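Putative oxidoreductase YfjR from Streptomyces aurantiacus is an imine reductase that probably uses NADPH to reduce imines to amines. Local coordinates of one contact, PDB 4OQZ (chain A, 1.96 Å), residues 131-136 and 154-159, beside the matching contact of the related (S)-imine reductase from Streptomyces sp., PDB 4OQY (chain B, 1.90 Å), residues 132-137 and 154-159. Structure 2 is superposed on structure 1 by the backbone atoms of these residues (RMSD 0.39 Å); each is numbered along its deposited sequence.

Structure 1 (4OQZ); sequences STFYSG and KTDYRG.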
loop_
_atom_site.group_PDB
_atom_site.type_symbol
_atom_site.label_atom_id
_atom_site.label_comp_id
_atom_site.label_asym_id
_atom_site.label_seq_id
_atom_site.Cartn_x
_atom_site.Cartn_y
_atom_site.Cartn_z
ATOM N N SER A 131 -6.860 7.160 -16.649
ATOM C CA SER A 131 -8.018 7.880 -16.137
ATOM C C SER A 131 -7.710 9.250 -15.495
ATOM O O SER A 131 -6.584 9.531 -15.067
ATOM C CB SER A 131 -8.826 6.997 -15.189
ATOM O OG SER A 131 -10.085 7.581 -14.889
ATOM N N THR A 132 -8.704 10.134 -15.556
ATOM C CA THR A 132 -8.646 11.484 -14.992
ATOM C C THR A 132 -9.987 11.763 -14.342
ATOM O O THR A 132 -11.047 11.538 -14.950
ATOM C CB THR A 132 -8.338 12.544 -16.044
ATOM O OG1 THR A 132 -7.144 12.208 -16.738
ATOM C CG2 THR A 132 -8.178 13.978 -15.429
ATOM N N PHE A 133 -9.937 12.284 -13.115
ATOM C CA PHE A 133 -11.131 12.672 -12.373
ATOM C C PHE A 133 -11.450 14.106 -12.797
ATOM O O PHE A 133 -10.545 14.920 -12.875
ATOM C CB PHE A 133 -10.856 12.671 -10.851
ATOM C CG PHE A 133 -10.617 11.327 -10.208
ATOM C CD1 PHE A 133 -11.663 10.426 -10.030
ATOM C CD2 PHE A 133 -9.359 10.983 -9.733
ATOM C CE1 PHE A 133 -11.436 9.182 -9.443
ATOM C CE2 PHE A 133 -9.139 9.733 -9.132
ATOM C CZ PHE A 133 -10.167 8.838 -9.019
ATOM N N TYR A 134 -12.712 14.400 -13.055
ATOM C CA TYR A 134 -13.198 15.731 -13.396
ATOM C C TYR A 134 -14.338 16.173 -12.485
ATOM O O TYR A 134 -15.232 15.383 -12.160
ATOM C CB TYR A 134 -13.641 15.824 -14.859
ATOM C CG TYR A 134 -12.475 15.820 -15.829
ATOM C CD1 TYR A 134 -11.692 16.955 -16.014
ATOM C CD2 TYR A 134 -12.139 14.671 -16.540
ATOM C CE1 TYR A 134 -10.602 16.946 -16.876
ATOM C CE2 TYR A 134 -11.064 14.657 -17.423
ATOM C CZ TYR A 134 -10.296 15.799 -17.590
ATOM O OH TYR A 134 -9.207 15.801 -18.439
ATOM N N SER A 135 -14.285 17.436 -12.055
ATOM C CA SER A 135 -15.329 18.034 -11.257
ATOM C C SER A 135 -15.575 19.496 -11.683
ATOM O O SER A 135 -14.695 20.133 -12.262
ATOM C CB SER A 135 -15.079 17.849 -9.761
ATOM O OG SER A 135 -14.047 18.664 -9.231
ATOM N N GLY A 136 -16.804 19.961 -11.495
ATOM C CA GLY A 136 -17.225 21.293 -11.907
ATOM C C GLY A 136 -18.511 21.241 -12.702
ATOM O O GLY A 136 -19.231 20.244 -12.607
ATOM N N LYS A 154 -9.975 7.203 -20.310
ATOM C CA LYS A 154 -11.057 7.210 -19.339
ATOM C C LYS A 154 -11.090 8.557 -18.612
ATOM O O LYS A 154 -10.035 9.152 -18.316
ATOM C CB LYS A 154 -10.923 6.052 -18.335
ATOM C CG LYS A 154 -10.840 4.655 -18.948
ATOM C CD LYS A 154 -10.262 3.667 -17.913
ATOM C CE LYS A 154 -10.135 2.250 -18.425
ATOM N NZ LYS A 154 -9.349 1.399 -17.489
ATOM N N THR A 155 -12.319 9.067 -18.391
ATOM C CA THR A 155 -12.587 10.323 -17.674
ATOM C C THR A 155 -13.700 10.031 -16.683
ATOM O O THR A 155 -14.686 9.365 -17.022
ATOM C CB THR A 155 -12.850 11.540 -18.602
ATOM O OG1 THR A 155 -14.130 11.426 -19.236
ATOM C CG2 THR A 155 -11.705 11.788 -19.649
ATOM N N ASP A 156 -13.528 10.493 -15.443
ATOM C CA ASP A 156 -14.491 10.186 -14.373
ATOM C C ASP A 156 -15.044 11.431 -13.692
ATOM O O ASP A 156 -14.427 11.953 -12.767
ATOM C CB ASP A 156 -13.815 9.249 -13.367
ATOM C CG ASP A 156 -14.698 8.615 -12.310
ATOM O OD1 ASP A 156 -15.927 8.881 -12.312
ATOM O OD2 ASP A 156 -14.176 7.798 -11.524
ATOM N N TYR A 157 -16.234 11.878 -14.128
ATOM C CA TYR A 157 -16.918 13.045 -13.580
ATOM C C TYR A 157 -17.491 12.743 -12.184
ATOM O O TYR A 157 -18.404 11.921 -12.048
ATOM C CB TYR A 157 -18.000 13.544 -14.544
ATOM C CG TYR A 157 -18.711 14.773 -14.036
ATOM C CD1 TYR A 157 -18.162 16.042 -14.206
ATOM C CD2 TYR A 157 -19.921 14.669 -13.354
ATOM C CE1 TYR A 157 -18.808 17.178 -13.722
ATOM C CE2 TYR A 157 -20.568 15.797 -12.856
ATOM C CZ TYR A 157 -20.017 17.051 -13.059
ATOM O OH TYR A 157 -20.675 18.160 -12.597
ATOM N N ARG A 158 -16.942 13.419 -11.159
ATOM C CA ARG A 158 -17.277 13.220 -9.742
ATOM C C ARG A 158 -18.372 14.094 -9.192
ATOM O O ARG A 158 -19.049 13.711 -8.222
ATOM C CB ARG A 158 -16.014 13.309 -8.855
ATOM C CG ARG A 158 -14.870 12.322 -9.180
ATOM C CD ARG A 158 -15.297 10.870 -9.431
ATOM N NE ARG A 158 -16.166 10.323 -8.380
ATOM C CZ ARG A 158 -17.125 9.421 -8.589
ATOM N NH1 ARG A 158 -17.357 8.960 -9.813
ATOM N NH2 ARG A 158 -17.871 8.986 -7.577
ATOM N N GLY A 159 -18.555 15.264 -9.784
ATOM C CA GLY A 159 -19.594 16.161 -9.305
ATOM C C GLY A 159 -19.399 17.616 -9.664
ATOM O O GLY A 159 -18.394 17.998 -10.275
#
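Y157 OH donates to G136 O at 2.5 Å, almost in line with the carbonyl (C=O...OH 176°); CG anti to the backbone N (chi1 -179°) sends the ring along the strand to this turn. Backbone bonds such as D156 N to T132 O pair parallel strands 131-135 and 154-159, joined through helix 138-151 as a beta-alpha-beta unit at the edge of the Rossmann sheet. On one face F133 CD1 lies 3.7 Å from R158 CD and 3.9 Å from D156 OD2. D156 OD1 forms a salt bridge with R158 NH1 (2.9 Å), while OD2 bonds Y203 OH of the second subunit. On the other face T155 CB sits 3.8 Å from Y134 CE2, and T155 OG1 bonds Y141 of the helix. K154 CB packs 3.9 Å from S131 OG; its extended chain leads away, NZ bonding D129 O weakly.

What differs
At F133(A) / Y134(B) the CB atoms coincide, but chi1 is -68° against -55° and the rings are offset: the CZ atoms lie 1.3 Å apart after superposition and the CD2 atoms 0.9 Å. Y134(B) has a hydroxyl, OH, without a counterpart in F133(A), and so carries a polar end at this buried place. Both rings touch their neighbours, F133(A) D156(A) and R158(A), Y134(B) D156(B) and R158(B).

At K154(A) / N154(B) the CB atoms again coincide, touching S131(A) OG and S132(B) OG respectively. Beyond CB the paths part, chi1 being -56° against 173°. The long cationic arm, CG to NZ of K154(A), has no counterpart, and the shorter neutral amide of N154(B) reaches S132(B). N154(B) ND2 makes, in structure 2 alone, a hydrogen bond to S132(B) OG at 3.1 Å and a contact with D156(B) CB at 3.8 Å; K154(A) NZ is 6.7 Å from S131(A) OG. A positive charge is thus exchanged for a local polar link between the strands.

At T155(A) / A155(B) the CA atoms stand 0.7 Å apart after superposition and the CB atoms 0.8 Å. OG1 and CG2 of T155(A) are absent from A155(B), and with OG1 goes the hydroxyl that bonds Y141(A). The CB contact with CE2 of Y134(A) or Y135(B) is kept.

The side chains of S131(A), Y134(A), D156(A) and Y157(A) and their counterparts hold their places. Kept too are the salt bridge of D156(A) with R158(A), matched by D156(B) with R158(B), and the bond from Y157(A) OH to G136(A) O, matched by Y157(B) OH to G137(B) O.

Structure 2 (4OQY); sequences STYYSG and NADYRG.
S132 OG is gripped twice: N154 ND2 donates to it at 3.1 Å, and a modelled water lies 2.8 Å from it. N154 CG, anti to the backbone N (chi1 173°), carries ND2 to the serine, near which N154 CB also packs. The same water donates to D156 OD2 at 2.7 Å, bridging serine and carboxylate. Y157 OH donates to G137 O at 2.7 Å, almost in line with the carbonyl (C=O...OH 178°). Backbone bonds such as D156 N to T133 O pair the strands. On one face Y134 CD1 lies 4.0 Å from R158 CD and 4.4 Å from D156 OD2. D156 OD1 forms a salt bridge with R158 NE (3.0 Å), while OD2 bonds Y203 OH of the second subunit. On the other face A155 CB sits 3.7 Å from Y135 CE2, and A155 also touches F142 of helix 139-149.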
loop_
_atom_site.group_PDB
_atom_site.type_symbol
_atom_site.label_atom_id
_atom_site.label_comp_id
_atom_site.label_asym_id
_atom_site.label_seq_id
_atom_site.Cartn_x
_atom_site.Cartn_y
_atom_site.Cartn_z
ATOM N N SER B 132 -6.981 6.975 -16.374
ATOM C CA SER B 132 -8.164 7.736 -15.977
ATOM C C SER B 132 -7.787 9.078 -15.340
ATOM O O SER B 132 -6.654 9.262 -14.891
ATOM C CB SER B 132 -9.034 6.891 -15.047
ATOM O OG SER B 132 -10.303 7.489 -14.869
ATOM N N THR B 133 -8.731 10.015 -15.424
ATOM C CA THR B 133 -8.622 11.347 -14.868
ATOM C C THR B 133 -9.930 11.644 -14.140
ATOM O O THR B 133 -11.023 11.431 -14.678
ATOM C CB THR B 133 -8.384 12.406 -15.977
ATOM O OG1 THR B 133 -7.133 12.149 -16.632
ATOM C CG2 THR B 133 -8.363 13.850 -15.423
ATOM N N TYR B 134 -9.811 12.138 -12.918
ATOM C CA TYR B 134 -10.960 12.696 -12.178
ATOM C C TYR B 134 -11.362 14.043 -12.750
ATOM O O TYR B 134 -10.498 14.884 -12.985
ATOM C CB TYR B 134 -10.596 12.918 -10.719
ATOM C CG TYR B 134 -10.063 11.705 -10.003
ATOM C CD1 TYR B 134 -10.895 10.653 -9.688
ATOM C CD2 TYR B 134 -8.742 11.637 -9.598
ATOM C CE1 TYR B 134 -10.425 9.558 -9.002
ATOM C CE2 TYR B 134 -8.250 10.521 -8.938
ATOM C CZ TYR B 134 -9.103 9.500 -8.638
ATOM O OH TYR B 134 -8.663 8.393 -7.975
ATOM N N TYR B 135 -12.666 14.273 -12.926
ATOM C CA TYR B 135 -13.163 15.566 -13.393
ATOM C C TYR B 135 -14.248 16.070 -12.470
ATOM O O TYR B 135 -15.034 15.280 -11.941
ATOM C CB TYR B 135 -13.711 15.485 -14.824
ATOM C CG TYR B 135 -12.622 15.454 -15.856
ATOM C CD1 TYR B 135 -11.929 16.607 -16.198
ATOM C CD2 TYR B 135 -12.256 14.252 -16.470
ATOM C CE1 TYR B 135 -10.914 16.568 -17.136
ATOM C CE2 TYR B 135 -11.233 14.210 -17.385
ATOM C CZ TYR B 135 -10.570 15.358 -17.728
ATOM O OH TYR B 135 -9.551 15.284 -18.653
ATOM N N SER B 136 -14.260 17.380 -12.246
ATOM C CA SER B 136 -15.351 18.019 -11.533
ATOM C C SER B 136 -15.565 19.435 -12.066
ATOM O O SER B 136 -14.664 20.048 -12.638
ATOM C CB SER B 136 -15.151 17.988 -10.009
ATOM O OG SER B 136 -14.062 18.787 -9.555
ATOM N N GLY B 137 -16.771 19.943 -11.851
ATOM C CA GLY B 137 -17.197 21.193 -12.460
ATOM C C GLY B 137 -18.594 21.074 -13.032
ATOM O O GLY B 137 -19.285 20.083 -12.800
ATOM N N ASN B 154 -9.773 7.823 -19.819
ATOM C CA ASN B 154 -11.148 7.779 -19.331
ATOM C C ASN B 154 -11.387 9.075 -18.503
ATOM O O ASN B 154 -10.462 9.593 -17.858
ATOM C CB ASN B 154 -11.370 6.495 -18.496
ATOM C CG ASN B 154 -12.746 6.435 -17.797
ATOM O OD1 ASN B 154 -13.683 5.823 -18.316
ATOM N ND2 ASN B 154 -12.866 7.050 -16.617
ATOM N N ALA B 155 -12.608 9.596 -18.572
ATOM C CA ALA B 155 -12.973 10.859 -17.926
ATOM C C ALA B 155 -14.004 10.537 -16.866
ATOM O O ALA B 155 -15.129 10.168 -17.186
ATOM C CB ALA B 155 -13.537 11.803 -18.964
ATOM N N ASP B 156 -13.605 10.613 -15.603
ATOM C CA ASP B 156 -14.430 10.096 -14.542
ATOM C C ASP B 156 -14.989 11.301 -13.802
ATOM O O ASP B 156 -14.285 11.900 -13.003
ATOM C CB ASP B 156 -13.597 9.197 -13.627
ATOM C CG ASP B 156 -14.390 8.649 -12.456
ATOM O OD1 ASP B 156 -15.609 8.893 -12.349
ATOM O OD2 ASP B 156 -13.788 7.952 -11.619
ATOM N N TYR B 157 -16.233 11.666 -14.124
ATOM C CA TYR B 157 -16.908 12.834 -13.535
ATOM C C TYR B 157 -17.362 12.524 -12.117
ATOM O O TYR B 157 -18.055 11.535 -11.886
ATOM C CB TYR B 157 -18.115 13.271 -14.377
ATOM C CG TYR B 157 -18.840 14.497 -13.827
ATOM C CD1 TYR B 157 -18.355 15.775 -14.073
ATOM C CD2 TYR B 157 -20.027 14.373 -13.100
ATOM C CE1 TYR B 157 -19.003 16.902 -13.582
ATOM C CE2 TYR B 157 -20.688 15.498 -12.609
ATOM C CZ TYR B 157 -20.173 16.764 -12.863
ATOM O OH TYR B 157 -20.802 17.897 -12.393
ATOM N N ARG B 158 -16.947 13.371 -11.176
ATOM C CA ARG B 158 -17.123 13.112 -9.747
ATOM C C ARG B 158 -18.126 14.051 -9.069
ATOM O O ARG B 158 -18.487 13.807 -7.925
ATOM C CB ARG B 158 -15.777 13.198 -9.001
ATOM C CG ARG B 158 -14.668 12.259 -9.467
ATOM C CD ARG B 158 -14.823 10.853 -8.905
ATOM N NE ARG B 158 -15.837 10.076 -9.570
ATOM C CZ ARG B 158 -16.784 9.354 -8.983
ATOM N NH1 ARG B 158 -16.873 9.215 -7.667
ATOM N NH2 ARG B 158 -17.637 8.718 -9.751
ATOM N N GLY B 159 -18.559 15.115 -9.747
ATOM C CA GLY B 159 -19.562 16.033 -9.185
ATOM C C GLY B 159 -19.380 17.478 -9.595
ATOM O O GLY B 159 -18.462 17.808 -10.323
HETATM O O HOH W 1 -11.314 7.191 -12.317
#